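Local coordinates for hypothetical protein (Legionella pneumophila subsp. pneumophila, PDB 4G2A) that is of unknown function but has been proposed to bind nutrients, and combines a beta-rich part with a C-terminal helical YARHG domain, at residues A[176-181]-A[213-218]; A[275-280]-A[306-311]. One frame throughout, in Å; residues are numbered along the deposited sequence.

The two contacts lie in structurally different parts of one chain. Contact 1 pairs strand 174-180 with strand 215-220 in the beta-rich part, and its centre is about 11 Å from the centre of the chain. The centre of contact 2, within the YARHG domain, is about 25 Å from that point. Contact 2 joins the loop after helix 263-275 to the start of helix 309-321. Contact 1 closes before contact 2 opens. Strand 229-235, which touches contact 1, and helix 236-250, which borders contact 2, come between them. The contact centres are about 29 Å apart and the nearest atoms about 15 Å, so the two do not touch.

Contact 1 of 2, residues A[176-181]-A[213-218]; sequences RLEVIP and DRKYIW
Leu177 and Trp218 face each other as an antiparallel hydrogen-bonded pair. Leu177 N donates to Trp218 O at 3.1 Å, from above the carbonyl plane. The return bond, Trp218 N to Leu177 O, is 3.0 Å and lies in the plane. Val179 and Tyr216 make the next such pair. Both of its bonds are nearly straight, and Val179 N lies 2.9 Å from Tyr216 O. Glu178 and Ile217 form the non-hydrogen-bonded pair between them.

These strands belong to a larger beta structure. Strand 174-180 also pairs in parallel with strand 21-33, and strand 215-220 pairs with 206-208.

Leu177, Val179, Tyr216 and Trp218 share one face of the sheet. The CD1 methyl of Leu177 meets Trp218 CB at 3.7 Å, and the two side chains cross obliquely. Val179 CG2 lies 4.2 Å from Trp218 CZ3. With chi1 at 174°, CG1 of Val179 is anti to the backbone N, which leaves CG2 beside that N, on the side toward Trp218. Past the strand end, Pro181 CG touches the edge of the Tyr216 ring at CE2, 3.9 Å away. Leu229, Leu231 and Leu233 of strand 229-235 pack on the face of Val179, Tyr216 and Trp218. The polar atoms of the two aromatic residues are bonded: Tyr216 OH to Thr185 OG1 and Arg214 NH1, Trp218 NE1 to Pro202 O.

On the other face, Glu178 CG lies alongside Ile217 CG1 at 3.8 Å. Ile180 CG1 packs against Lys215 CG. The Lys215 chain then bends, and its NZ donates to Asp213 O at 2.7 Å.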
loop_
_atom_site.group_PDB
_atom_site.type_symbol
_atom_site.label_atom_id
_atom_site.label_comp_id
_atom_site.label_asym_id
_atom_site.label_seq_id
_atom_site.Cartn_x
_atom_site.Cartn_y
_atom_site.Cartn_z
ATOM N N ARG A 176 -8.496 14.377 -3.234
ATOM C CA ARG A 176 -7.918 13.698 -4.388
ATOM C C ARG A 176 -6.872 12.701 -3.906
ATOM O O ARG A 176 -5.918 13.085 -3.226
ATOM C CB ARG A 176 -7.346 14.685 -5.407
ATOM C CG ARG A 176 -8.423 15.211 -6.334
ATOM C CD ARG A 176 -8.460 16.716 -6.427
ATOM N NE ARG A 176 -7.990 17.347 -5.199
ATOM C CZ ARG A 176 -7.447 18.555 -5.149
ATOM N NH1 ARG A 176 -7.341 19.290 -6.252
ATOM N NH2 ARG A 176 -7.010 19.042 -4.000
ATOM N N LEU A 177 -7.095 11.405 -4.208
ATOM C CA LEU A 177 -6.215 10.312 -3.800
ATOM C C LEU A 177 -5.741 9.517 -5.001
ATOM O O LEU A 177 -6.543 9.128 -5.855
ATOM C CB LEU A 177 -6.904 9.372 -2.786
ATOM C CG LEU A 177 -7.547 10.035 -1.560
ATOM C CD1 LEU A 177 -8.955 9.504 -1.342
ATOM C CD2 LEU A 177 -6.686 9.826 -0.325
ATOM N N GLU A 178 -4.440 9.245 -5.052
ATOM C CA GLU A 178 -3.896 8.489 -6.171
ATOM C C GLU A 178 -2.868 7.464 -5.685
ATOM O O GLU A 178 -1.882 7.839 -5.045
ATOM C CB GLU A 178 -3.286 9.458 -7.202
ATOM C CG GLU A 178 -2.988 8.859 -8.566
ATOM C CD GLU A 178 -2.356 9.823 -9.558
ATOM O OE1 GLU A 178 -1.498 10.634 -9.142
ATOM O OE2 GLU A 178 -2.706 9.753 -10.759
ATOM N N VAL A 179 -3.117 6.161 -5.990
ATOM C CA VAL A 179 -2.189 5.062 -5.687
ATOM C C VAL A 179 -1.583 4.575 -7.017
ATOM O O VAL A 179 -2.318 4.282 -7.964
ATOM C CB VAL A 179 -2.829 3.932 -4.871
ATOM C CG1 VAL A 179 -1.852 2.758 -4.717
ATOM C CG2 VAL A 179 -3.279 4.450 -3.504
ATOM N N ILE A 180 -0.241 4.607 -7.105
ATOM C CA ILE A 180 0.559 4.292 -8.304
ATOM C C ILE A 180 1.601 3.239 -7.941
ATOM O O ILE A 180 2.714 3.589 -7.555
ATOM C CB ILE A 180 1.235 5.572 -8.913
ATOM C CG1 ILE A 180 0.254 6.737 -8.998
ATOM C CG2 ILE A 180 1.896 5.293 -10.289
ATOM C CD1 ILE A 180 0.893 8.068 -8.831
ATOM N N PRO A 181 1.272 1.944 -8.116
ATOM C CA PRO A 181 2.224 0.885 -7.726
ATOM C C PRO A 181 3.530 0.857 -8.530
ATOM O O PRO A 181 4.551 0.412 -8.001
ATOM C CB PRO A 181 1.420 -0.398 -7.942
ATOM C CG PRO A 181 -0.015 0.025 -7.865
ATOM C CD PRO A 181 -0.032 1.370 -8.517
ATOM N N ASP A 213 1.721 0.900 -15.389
ATOM C CA ASP A 213 1.145 2.230 -15.260
ATOM C C ASP A 213 -0.309 2.207 -14.742
ATOM O O ASP A 213 -0.943 3.257 -14.706
ATOM C CB ASP A 213 1.232 2.945 -16.621
ATOM C CG ASP A 213 2.657 3.090 -17.147
ATOM O OD1 ASP A 213 3.537 3.542 -16.372
ATOM O OD2 ASP A 213 2.890 2.760 -18.335
ATOM N N ARG A 214 -0.820 1.034 -14.311
ATOM C CA ARG A 214 -2.179 0.880 -13.779
ATOM C C ARG A 214 -2.270 1.613 -12.436
ATOM O O ARG A 214 -1.532 1.292 -11.521
ATOM C CB ARG A 214 -2.560 -0.601 -13.663
ATOM C CG ARG A 214 -4.062 -0.848 -13.710
ATOM C CD ARG A 214 -4.430 -2.201 -13.113
ATOM N NE ARG A 214 -5.747 -2.671 -13.559
ATOM C CZ ARG A 214 -6.632 -3.268 -12.771
ATOM N NH1 ARG A 214 -6.362 -3.469 -11.489
ATOM N NH2 ARG A 214 -7.789 -3.686 -13.262
ATOM N N LYS A 215 -3.087 2.677 -12.381
ATOM C CA LYS A 215 -3.277 3.592 -11.240
ATOM C C LYS A 215 -4.679 3.476 -10.680
ATOM O O LYS A 215 -5.606 3.162 -11.430
ATOM C CB LYS A 215 -3.046 5.051 -11.674
ATOM C CG LYS A 215 -1.625 5.387 -12.072
ATOM C CD LYS A 215 -1.543 6.728 -12.834
ATOM C CE LYS A 215 -1.674 6.584 -14.327
ATOM N NZ LYS A 215 -0.477 5.940 -14.937
ATOM N N TYR A 216 -4.832 3.755 -9.372
ATOM C CA TYR A 216 -6.096 3.713 -8.634
ATOM C C TYR A 216 -6.382 5.116 -8.138
ATOM O O TYR A 216 -5.600 5.661 -7.347
ATOM C CB TYR A 216 -6.012 2.687 -7.493
ATOM C CG TYR A 216 -5.597 1.317 -7.994
ATOM C CD1 TYR A 216 -6.527 0.452 -8.571
ATOM C CD2 TYR A 216 -4.260 0.927 -7.986
ATOM C CE1 TYR A 216 -6.141 -0.785 -9.095
ATOM C CE2 TYR A 216 -3.858 -0.305 -8.515
ATOM C CZ TYR A 216 -4.807 -1.163 -9.053
ATOM O OH TYR A 216 -4.432 -2.389 -9.522
ATOM N N ILE A 217 -7.452 5.736 -8.674
ATOM C CA ILE A 217 -7.777 7.141 -8.411
ATOM C C ILE A 217 -9.163 7.338 -7.778
ATOM O O ILE A 217 -10.149 6.727 -8.182
ATOM C CB ILE A 217 -7.657 7.958 -9.750
ATOM C CG1 ILE A 217 -6.228 7.940 -10.285
ATOM C CG2 ILE A 217 -8.115 9.409 -9.626
ATOM C CD1 ILE A 217 -6.115 7.258 -11.563
ATOM N N TRP A 218 -9.201 8.249 -6.807
ATOM C CA TRP A 218 -10.378 8.788 -6.129
ATOM C C TRP A 218 -10.369 10.303 -6.325
ATOM O O TRP A 218 -9.294 10.910 -6.266
ATOM C CB TRP A 218 -10.369 8.467 -4.627
ATOM C CG TRP A 218 -10.506 7.030 -4.230
ATOM C CD1 TRP A 218 -11.593 6.452 -3.648
ATOM C CD2 TRP A 218 -9.451 6.051 -4.175
ATOM N NE1 TRP A 218 -11.315 5.140 -3.324
ATOM C CE2 TRP A 218 -9.998 4.879 -3.603
ATOM C CE3 TRP A 218 -8.096 6.047 -4.566
ATOM C CZ2 TRP A 218 -9.236 3.718 -3.393
ATOM C CZ3 TRP A 218 -7.350 4.892 -4.384
ATOM C CH2 TRP A 218 -7.921 3.742 -3.806
#

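Contact 2 of 2, residues A[275-280]-A[306-311]; sequences AQYGRQ and MLNEED. With SO4 (sulfate ion), chain C.
Gln276 and Tyr277 belong to the YAQYG sequence, probably this protein's version of the motif that names the YARHG domain, and both reach Asp311 tip to tip. Tyr277 OH donates over a short 2.5 Å to Asp311 OD2, which accepts on its syn lone pair. The ring and carboxylate planes are 67° apart. Gln276 NE2 donates to Asp311 OD1 at 3.1 Å, nearly straight but from above the carboxylate plane. Gln276 CG is anti to the backbone N (chi1 -172°), and the extended chain beyond it carries NE2 to Asp311.

Asp311 sits in the first turn of helix 309-321, which has Asn308 as its N-cap. Asp311 OD2 also accepts Asn308 N at 2.9 Å, as the third helical residue does in a capping box.

The Tyr277 ring is covered on both faces. On one, O of Met306, modelled as selenomethionine, lies 3.2 Å from Tyr277 CZ, and Met306 CB adds a CH-pi contact. Gln276 CG is over the centre of the other. Leu307 CD2 meets the ring edge at Tyr277 CE2. Arg241 of helix 236-250 bonds to Gln276 OE1 and Tyr277 OH. Arg279 NH1 bonds weakly to O3 and O1 of a sulfate, probably from the crystallisation liquor.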
loop_
_atom_site.group_PDB
_atom_site.type_symbol
_atom_site.label_atom_id
_atom_site.label_comp_id
_atom_site.label_asym_id
_atom_site.label_seq_id
_atom_site.Cartn_x
_atom_site.Cartn_y
_atom_site.Cartn_z
ATOM N N ALA A 275 7.620 -18.605 -15.688
ATOM C CA ALA A 275 6.936 -17.393 -16.195
ATOM C C ALA A 275 6.876 -16.314 -15.126
ATOM O O ALA A 275 6.797 -15.127 -15.439
ATOM C CB ALA A 275 5.540 -17.740 -16.658
ATOM N N GLN A 276 6.933 -16.757 -13.862
ATOM C CA GLN A 276 7.014 -16.011 -12.600
ATOM C C GLN A 276 8.168 -14.996 -12.670
ATOM O O GLN A 276 8.039 -13.893 -12.157
ATOM C CB GLN A 276 7.288 -17.053 -11.465
ATOM C CG GLN A 276 7.221 -16.537 -10.031
ATOM C CD GLN A 276 7.840 -17.453 -8.989
ATOM O OE1 GLN A 276 8.191 -17.014 -7.882
ATOM N NE2 GLN A 276 8.011 -18.734 -9.296
ATOM N N TYR A 277 9.297 -15.385 -13.310
ATOM C CA TYR A 277 10.503 -14.561 -13.423
ATOM C C TYR A 277 10.678 -13.940 -14.823
ATOM O O TYR A 277 11.690 -13.300 -15.108
ATOM C CB TYR A 277 11.732 -15.408 -13.036
ATOM C CG TYR A 277 11.599 -16.033 -11.660
ATOM C CD1 TYR A 277 11.631 -15.247 -10.508
ATOM C CD2 TYR A 277 11.410 -17.405 -11.510
ATOM C CE1 TYR A 277 11.488 -15.810 -9.244
ATOM C CE2 TYR A 277 11.256 -17.978 -10.252
ATOM C CZ TYR A 277 11.314 -17.176 -9.119
ATOM O OH TYR A 277 11.182 -17.706 -7.861
ATOM N N GLY A 278 9.689 -14.127 -15.674
ATOM C CA GLY A 278 9.684 -13.549 -17.011
ATOM C C GLY A 278 10.421 -14.306 -18.091
ATOM O O GLY A 278 10.936 -13.681 -19.024
ATOM N N ARG A 279 10.434 -15.655 -18.011
ATOM C CA ARG A 279 11.055 -16.483 -19.039
ATOM C C ARG A 279 10.320 -16.256 -20.349
ATOM O O ARG A 279 9.101 -16.106 -20.335
ATOM C CB ARG A 279 11.008 -17.962 -18.648
ATOM C CG ARG A 279 11.748 -18.874 -19.629
ATOM C CD ARG A 279 11.353 -20.309 -19.429
ATOM N NE ARG A 279 12.114 -21.197 -20.298
ATOM C CZ ARG A 279 11.754 -21.532 -21.529
ATOM N NH1 ARG A 279 10.644 -21.040 -22.059
ATOM N NH2 ARG A 279 12.510 -22.351 -22.246
ATOM N N GLN A 280 11.054 -16.181 -21.460
ATOM C CA GLN A 280 10.446 -15.972 -22.771
ATOM C C GLN A 280 10.110 -17.331 -23.371
ATOM O O GLN A 280 10.926 -18.255 -23.303
ATOM C CB GLN A 280 11.354 -15.132 -23.671
ATOM C CG GLN A 280 11.277 -13.643 -23.309
ATOM C CD GLN A 280 12.625 -12.973 -23.256
ATOM O OE1 GLN A 280 13.424 -13.190 -22.331
ATOM N NE2 GLN A 280 12.897 -12.129 -24.242
HETATM N N MSE A 306 17.172 -17.807 -11.061
HETATM C CA MSE A 306 16.101 -17.110 -10.344
HETATM C C MSE A 306 15.172 -18.067 -9.573
HETATM O O MSE A 306 14.478 -17.617 -8.651
HETATM C CB MSE A 306 15.282 -16.248 -11.314
HETATM C CG MSE A 306 16.040 -14.995 -11.723
HETATM SE SE MSE A 306 15.336 -14.063 -13.257
HETATM C CE MSE A 306 16.535 -12.538 -13.253
ATOM N N LEU A 307 15.163 -19.374 -9.923
ATOM C CA LEU A 307 14.314 -20.350 -9.232
ATOM C C LEU A 307 14.803 -20.561 -7.792
ATOM O O LEU A 307 15.990 -20.801 -7.554
ATOM C CB LEU A 307 14.221 -21.690 -9.975
ATOM C CG LEU A 307 13.652 -21.661 -11.394
ATOM C CD1 LEU A 307 14.019 -22.913 -12.118
ATOM C CD2 LEU A 307 12.152 -21.522 -11.395
ATOM N N ASN A 308 13.880 -20.413 -6.846
ATOM C CA ASN A 308 14.141 -20.540 -5.424
ATOM C C ASN A 308 13.819 -21.975 -4.965
ATOM O O ASN A 308 13.458 -22.822 -5.789
ATOM C CB ASN A 308 13.378 -19.449 -4.617
ATOM C CG ASN A 308 11.863 -19.518 -4.566
ATOM O OD1 ASN A 308 11.240 -20.550 -4.788
ATOM N ND2 ASN A 308 11.235 -18.439 -4.130
ATOM N N GLU A 309 13.985 -22.245 -3.656
ATOM C CA GLU A 309 13.778 -23.563 -3.045
ATOM C C GLU A 309 12.329 -24.046 -3.185
ATOM O O GLU A 309 12.123 -25.235 -3.408
ATOM C CB GLU A 309 14.222 -23.550 -1.568
ATOM C CG GLU A 309 15.739 -23.483 -1.429
ATOM C CD GLU A 309 16.316 -23.333 -0.032
ATOM O OE1 GLU A 309 15.816 -24.005 0.902
ATOM O OE2 GLU A 309 17.313 -22.587 0.117
ATOM N N GLU A 310 11.339 -23.130 -3.090
ATOM C CA GLU A 310 9.913 -23.454 -3.224
ATOM C C GLU A 310 9.604 -23.950 -4.636
ATOM O O GLU A 310 8.918 -24.962 -4.785
ATOM C CB GLU A 310 9.022 -22.241 -2.874
ATOM C CG GLU A 310 8.933 -21.906 -1.393
ATOM C CD GLU A 310 10.198 -21.341 -0.781
ATOM O OE1 GLU A 310 10.567 -20.194 -1.125
ATOM O OE2 GLU A 310 10.841 -22.065 0.013
ATOM N N ASP A 311 10.127 -23.244 -5.660
ATOM C CA ASP A 311 9.995 -23.564 -7.084
ATOM C C ASP A 311 10.508 -24.959 -7.366
ATOM O O ASP A 311 9.784 -25.768 -7.924
ATOM C CB ASP A 311 10.783 -22.552 -7.929
ATOM C CG ASP A 311 10.408 -21.089 -7.739
ATOM O OD1 ASP A 311 9.264 -20.811 -7.300
ATOM O OD2 ASP A 311 11.258 -20.226 -8.003
HETATM S S SO4 C . 9.284 -22.761 -24.871
HETATM O O1 SO4 C . 10.312 -21.761 -25.165
HETATM O O2 SO4 C . 9.272 -23.763 -25.931
HETATM O O3 SO4 C . 9.609 -23.370 -23.605
HETATM O O4 SO4 C . 7.958 -22.190 -24.767
#